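Local coordinates for CPXV203 protein (Cowpox virus, PDB 4HKJ) that probably binds MHC class I molecules and retains them in the endoplasmic reticulum, hiding infected cells from cytotoxic T cells, at residues D[75-80]-D[175-180]; D[81-86]-D[167-172]. All blocks are in the same frame, centred on the assembly; numbering follows the deposited sequence.

Contact 1. Residues D[75-80]-D[175-180]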
# COMPACT_ATOMS: atom_id res chain seq x y z
N THR D 75 13.10 9.32 10.58
CA THR D 75 12.38 9.00 11.81
C THR D 75 12.42 7.49 12.04
O THR D 75 12.82 6.74 11.16
CB THR D 75 10.92 9.48 11.77
OG1 THR D 75 10.30 9.21 13.03
CG2 THR D 75 10.16 8.76 10.67
N HIS D 76 11.99 7.07 13.22
CA HIS D 76 12.01 5.65 13.56
C HIS D 76 10.78 5.23 14.35
O HIS D 76 10.30 5.97 15.21
CB HIS D 76 13.28 5.31 14.35
CG HIS D 76 13.40 3.86 14.71
ND1 HIS D 76 13.94 2.93 13.85
CD2 HIS D 76 13.06 3.19 15.83
CE1 HIS D 76 13.92 1.74 14.42
NE2 HIS D 76 13.39 1.87 15.63
N PHE D 77 10.28 4.03 14.06
CA PHE D 77 9.14 3.48 14.78
C PHE D 77 9.39 2.02 15.13
O PHE D 77 9.88 1.25 14.31
CB PHE D 77 7.87 3.60 13.94
CG PHE D 77 7.40 5.02 13.76
CD1 PHE D 77 7.17 5.84 14.85
CD2 PHE D 77 7.19 5.53 12.49
CE1 PHE D 77 6.75 7.14 14.69
CE2 PHE D 77 6.76 6.83 12.32
CZ PHE D 77 6.54 7.64 13.42
N GLY D 78 9.04 1.64 16.36
CA GLY D 78 9.24 0.28 16.81
C GLY D 78 10.70 -0.11 16.87
O GLY D 78 11.54 0.68 17.32
N VAL D 79 11.01 -1.32 16.42
CA VAL D 79 12.37 -1.83 16.47
C VAL D 79 12.88 -2.30 15.11
O VAL D 79 14.00 -2.79 15.00
CB VAL D 79 12.49 -2.99 17.48
CG1 VAL D 79 12.25 -2.50 18.89
CG2 VAL D 79 11.52 -4.11 17.12
N THR D 80 12.05 -2.14 14.08
CA THR D 80 12.41 -2.62 12.74
C THR D 80 12.30 -1.55 11.66
O THR D 80 13.09 -1.53 10.71
CB THR D 80 11.56 -3.84 12.32
OG1 THR D 80 10.17 -3.53 12.47
CG2 THR D 80 11.90 -5.05 13.18
N GLN D 175 0.27 10.68 8.77
CA GLN D 175 0.34 11.89 9.59
C GLN D 175 1.22 11.67 10.81
O GLN D 175 2.01 12.54 11.18
CB GLN D 175 -1.06 12.33 10.03
CG GLN D 175 -1.95 12.85 8.90
CD GLN D 175 -2.63 11.74 8.13
OE1 GLN D 175 -2.70 10.60 8.58
NE2 GLN D 175 -3.14 12.08 6.95
N THR D 176 1.08 10.51 11.44
CA THR D 176 1.88 10.18 12.62
C THR D 176 3.35 10.02 12.24
O THR D 176 4.24 10.38 13.01
CB THR D 176 1.38 8.90 13.31
OG1 THR D 176 -0.02 9.02 13.60
CG2 THR D 176 2.14 8.66 14.61
N ARG D 177 3.59 9.48 11.05
CA ARG D 177 4.95 9.32 10.55
C ARG D 177 5.66 10.66 10.40
O ARG D 177 6.80 10.82 10.82
CB ARG D 177 4.94 8.59 9.20
CG ARG D 177 6.21 8.82 8.38
CD ARG D 177 6.22 8.00 7.11
NE ARG D 177 5.09 8.29 6.23
CZ ARG D 177 5.03 9.34 5.41
NH1 ARG D 177 6.03 10.21 5.37
NH2 ARG D 177 3.96 9.52 4.65
N ASP D 178 4.96 11.62 9.80
CA ASP D 178 5.54 12.93 9.53
C ASP D 178 5.67 13.79 10.79
O ASP D 178 6.40 14.78 10.79
CB ASP D 178 4.72 13.67 8.48
CG ASP D 178 4.90 13.10 7.09
OD1 ASP D 178 5.83 13.54 6.38
OD2 ASP D 178 4.11 12.21 6.69
N LYS D 179 4.97 13.40 11.85
CA LYS D 179 5.01 14.16 13.09
C LYS D 179 6.36 14.00 13.79
O LYS D 179 6.88 14.95 14.37
CB LYS D 179 3.87 13.72 14.03
CG LYS D 179 3.69 14.62 15.24
CD LYS D 179 2.65 14.06 16.21
CE LYS D 179 1.26 14.02 15.59
NZ LYS D 179 0.26 13.47 16.54
N TYR D 180 6.92 12.80 13.73
CA TYR D 180 8.17 12.49 14.43
C TYR D 180 9.41 12.62 13.55
O TYR D 180 10.49 12.19 13.94
CB TYR D 180 8.11 11.08 15.02
CG TYR D 180 7.07 10.91 16.11
CD1 TYR D 180 5.77 10.53 15.80
CD2 TYR D 180 7.39 11.13 17.44
CE1 TYR D 180 4.82 10.37 16.79
CE2 TYR D 180 6.45 10.97 18.43
CZ TYR D 180 5.16 10.59 18.10
OH TYR D 180 4.22 10.43 19.09
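Thr75 and Phe77, at the end of strand 71-77, pack against Arg177 and Tyr180 in a buried helix-on-sheet contact of the beta-sandwich of the poxvirus T4 family. Strand 71-77 lies next to the short end strand 182-183 in a five-stranded antiparallel sheet, and helix 174-179 comes just before that end strand. The axes of the strand and helix segments approach to 8.9 Å, their directions 126° apart.

Phe77 meets the helix with the outer edge of its ring. CB of Phe77 points toward the helix, CG stands anti to the carbonyl carbon (chi1 -68°), and three neighbouring ring atoms make the closest approaches. CE2 lies 3.6 Å from Arg177 CA, CZ 3.6 Å from Thr176 O, and CE1 3.7 Å from Tyr180 CD1. The Phe77 and Tyr180 planes are almost perpendicular (87°), yet the pair is oblique, with centroids 5.7 Å apart. The guanidinium end of Arg177 leads away from this contact to a salt bridge with Asp165, leaving its CA and CB to the phenyl edge.

Another protein chain of the complex also packs on Thr75, Phe77, Thr176 and Tyr180, so the contact borders an interface. Beyond the strand, the backbone of Gly78 hydrogen-bonds to that chain.

Thr75 completes the join from the strand. Its methyl CG2 reaches Arg177 O at 3.9 Å, while OG1, 4.1 Å above the Phe77 ring plane toward the rim, gives a weak hydrogen bond of 3.1 Å to Tyr180 O.

Contact 2. Residues D[81-86]-D[167-172]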
# COMPACT_ATOMS: atom_id res chain seq x y z
N HIS D 81 11.32 -0.66 11.79
CA HIS D 81 11.04 0.32 10.75
C HIS D 81 11.92 1.57 10.82
O HIS D 81 12.09 2.17 11.89
CB HIS D 81 9.56 0.72 10.78
CG HIS D 81 8.62 -0.43 10.66
ND1 HIS D 81 8.34 -1.04 9.46
CD2 HIS D 81 7.88 -1.08 11.59
CE1 HIS D 81 7.48 -2.02 9.65
NE2 HIS D 81 7.18 -2.07 10.94
N SER D 82 12.48 1.95 9.68
CA SER D 82 13.26 3.18 9.56
C SER D 82 12.86 3.92 8.29
O SER D 82 12.96 3.38 7.19
CB SER D 82 14.75 2.87 9.54
OG SER D 82 15.14 2.20 10.72
N TYR D 83 12.41 5.16 8.44
CA TYR D 83 11.89 5.94 7.32
C TYR D 83 12.78 7.13 6.97
O TYR D 83 13.31 7.81 7.85
CB TYR D 83 10.47 6.42 7.62
CG TYR D 83 9.87 7.31 6.56
CD1 TYR D 83 9.38 6.79 5.37
CD2 TYR D 83 9.79 8.69 6.75
CE1 TYR D 83 8.84 7.61 4.40
CE2 TYR D 83 9.25 9.51 5.78
CZ TYR D 83 8.77 8.97 4.61
OH TYR D 83 8.23 9.79 3.65
N ILE D 84 12.95 7.38 5.67
CA ILE D 84 13.76 8.50 5.19
C ILE D 84 12.98 9.31 4.16
O ILE D 84 12.33 8.76 3.28
CB ILE D 84 15.08 8.01 4.55
CG1 ILE D 84 15.83 7.08 5.51
CG2 ILE D 84 15.95 9.18 4.14
CD1 ILE D 84 17.14 6.57 4.96
N GLU D 85 13.05 10.64 4.28
CA GLU D 85 12.33 11.52 3.36
C GLU D 85 13.25 12.54 2.70
O GLU D 85 13.76 13.44 3.35
CB GLU D 85 11.20 12.24 4.08
CG GLU D 85 10.36 13.13 3.18
CD GLU D 85 9.35 13.96 3.96
OE1 GLU D 85 9.78 14.79 4.78
OE2 GLU D 85 8.14 13.78 3.74
N PHE D 86 13.44 12.39 1.39
CA PHE D 86 14.22 13.35 0.61
C PHE D 86 13.28 14.40 0.03
O PHE D 86 12.28 14.06 -0.60
CB PHE D 86 14.99 12.64 -0.50
CG PHE D 86 15.94 11.58 0.00
CD1 PHE D 86 17.22 11.92 0.42
CD2 PHE D 86 15.56 10.25 0.06
CE1 PHE D 86 18.09 10.96 0.88
CE2 PHE D 86 16.43 9.28 0.52
CZ PHE D 86 17.70 9.63 0.93
N LEU D 167 2.87 4.42 2.88
CA LEU D 167 4.07 4.04 3.61
C LEU D 167 4.02 4.52 5.06
O LEU D 167 4.75 5.43 5.45
CB LEU D 167 5.32 4.59 2.92
CG LEU D 167 6.11 3.64 2.02
CD1 LEU D 167 5.28 3.19 0.83
CD2 LEU D 167 7.41 4.29 1.56
N THR D 168 3.15 3.90 5.85
CA THR D 168 3.01 4.23 7.26
C THR D 168 4.32 3.99 8.00
O THR D 168 4.69 4.76 8.89
CB THR D 168 1.90 3.39 7.93
OG1 THR D 168 2.22 2.00 7.83
CG2 THR D 168 0.57 3.65 7.24
N CYS D 169 5.01 2.92 7.62
CA CYS D 169 6.35 2.61 8.12
C CYS D 169 6.41 2.49 9.64
O CYS D 169 7.30 3.06 10.28
CB CYS D 169 7.37 3.63 7.62
SG CYS D 169 9.06 2.99 7.51
N GLY D 170 5.48 1.74 10.22
CA GLY D 170 5.48 1.48 11.64
C GLY D 170 4.54 2.35 12.45
O GLY D 170 4.39 2.16 13.66
N ALA D 171 3.92 3.32 11.79
CA ALA D 171 2.98 4.21 12.45
C ALA D 171 1.55 3.88 12.04
O ALA D 171 1.33 3.11 11.10
CB ALA D 171 3.30 5.66 12.13
N LYS D 172 0.58 4.45 12.75
CA LYS D 172 -0.83 4.18 12.48
C LYS D 172 -1.28 4.78 11.15
O LYS D 172 -2.12 4.22 10.45
CB LYS D 172 -1.71 4.70 13.62
CG LYS D 172 -3.17 4.32 13.51
CD LYS D 172 -3.98 4.87 14.67
CE LYS D 172 -4.01 6.39 14.66
NZ LYS D 172 -4.74 6.92 13.47
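His81, the first residue of strand 81-88, lies against the backbone of Cys169 and Gly170, in the irregular loop between helices 153-158 and 174-179. Its CB is 3.3 Å from Cys169 O. The imidazole presents one face to the peptide between Cys169 and Gly170. Gly170 N sits 3.8 Å above the ring plane, over its centre. Gly170 CA makes a CH-pi contact, 3.9 Å from the ring centroid and 28° off the normal; the ring atom nearest to it is His81 CD2, 3.5 Å from Gly170 CA. The loop meets this face of the ring with main-chain atoms, and Gly170, at positive phi (99°), has a backbone shape that suits glycine. The histidine also packs on Gln24 of strand 15-25 and on an acidic side chain of another protein chain.

CB of Ser82 points away from the loop, and its backbone makes the approach: the carbonyl O comes within 3.9 Å of Cys169 SG.

Tyr83 turns back toward the loop. Its CB touches Cys169 SG at 3.7 Å, and CB of the cysteine comes obliquely to the ring. The sulfur thus lies against the backbone of Ser82 and CB of Tyr83, and is disulfide-bonded to Cys22 of strand 15-25, the antiparallel neighbour of strand 81-88.

No hydrogen bond joins the two segments. The covalent tie goes to the adjacent strand, while strand 81-88 supplies a packing surface: a disulfide-tethered loop laid across paired strands of the poxvirus T4 beta-sandwich.

Contacts 1 and 2 lie side by side, centres about 6 Å apart, on one five-stranded sheet. Strands 71-77 and 81-88 form a beta-hairpin through the turn after Phe77, and the chain 167-180 passes over both, first as the Cys169 loop and then as a helix. Between the strands, Thr75 N probably hydrogen-bonds to Tyr83 O at 3.1 Å. Arg177 of contact 1 forms a cation-pi pair with Tyr83 of contact 2, its NH1 lying 2.8 Å from Tyr83 OH. Ala171 of the loop also packs on Phe77. Both contacts approach another protein chain of the complex, contact 1 with more residues.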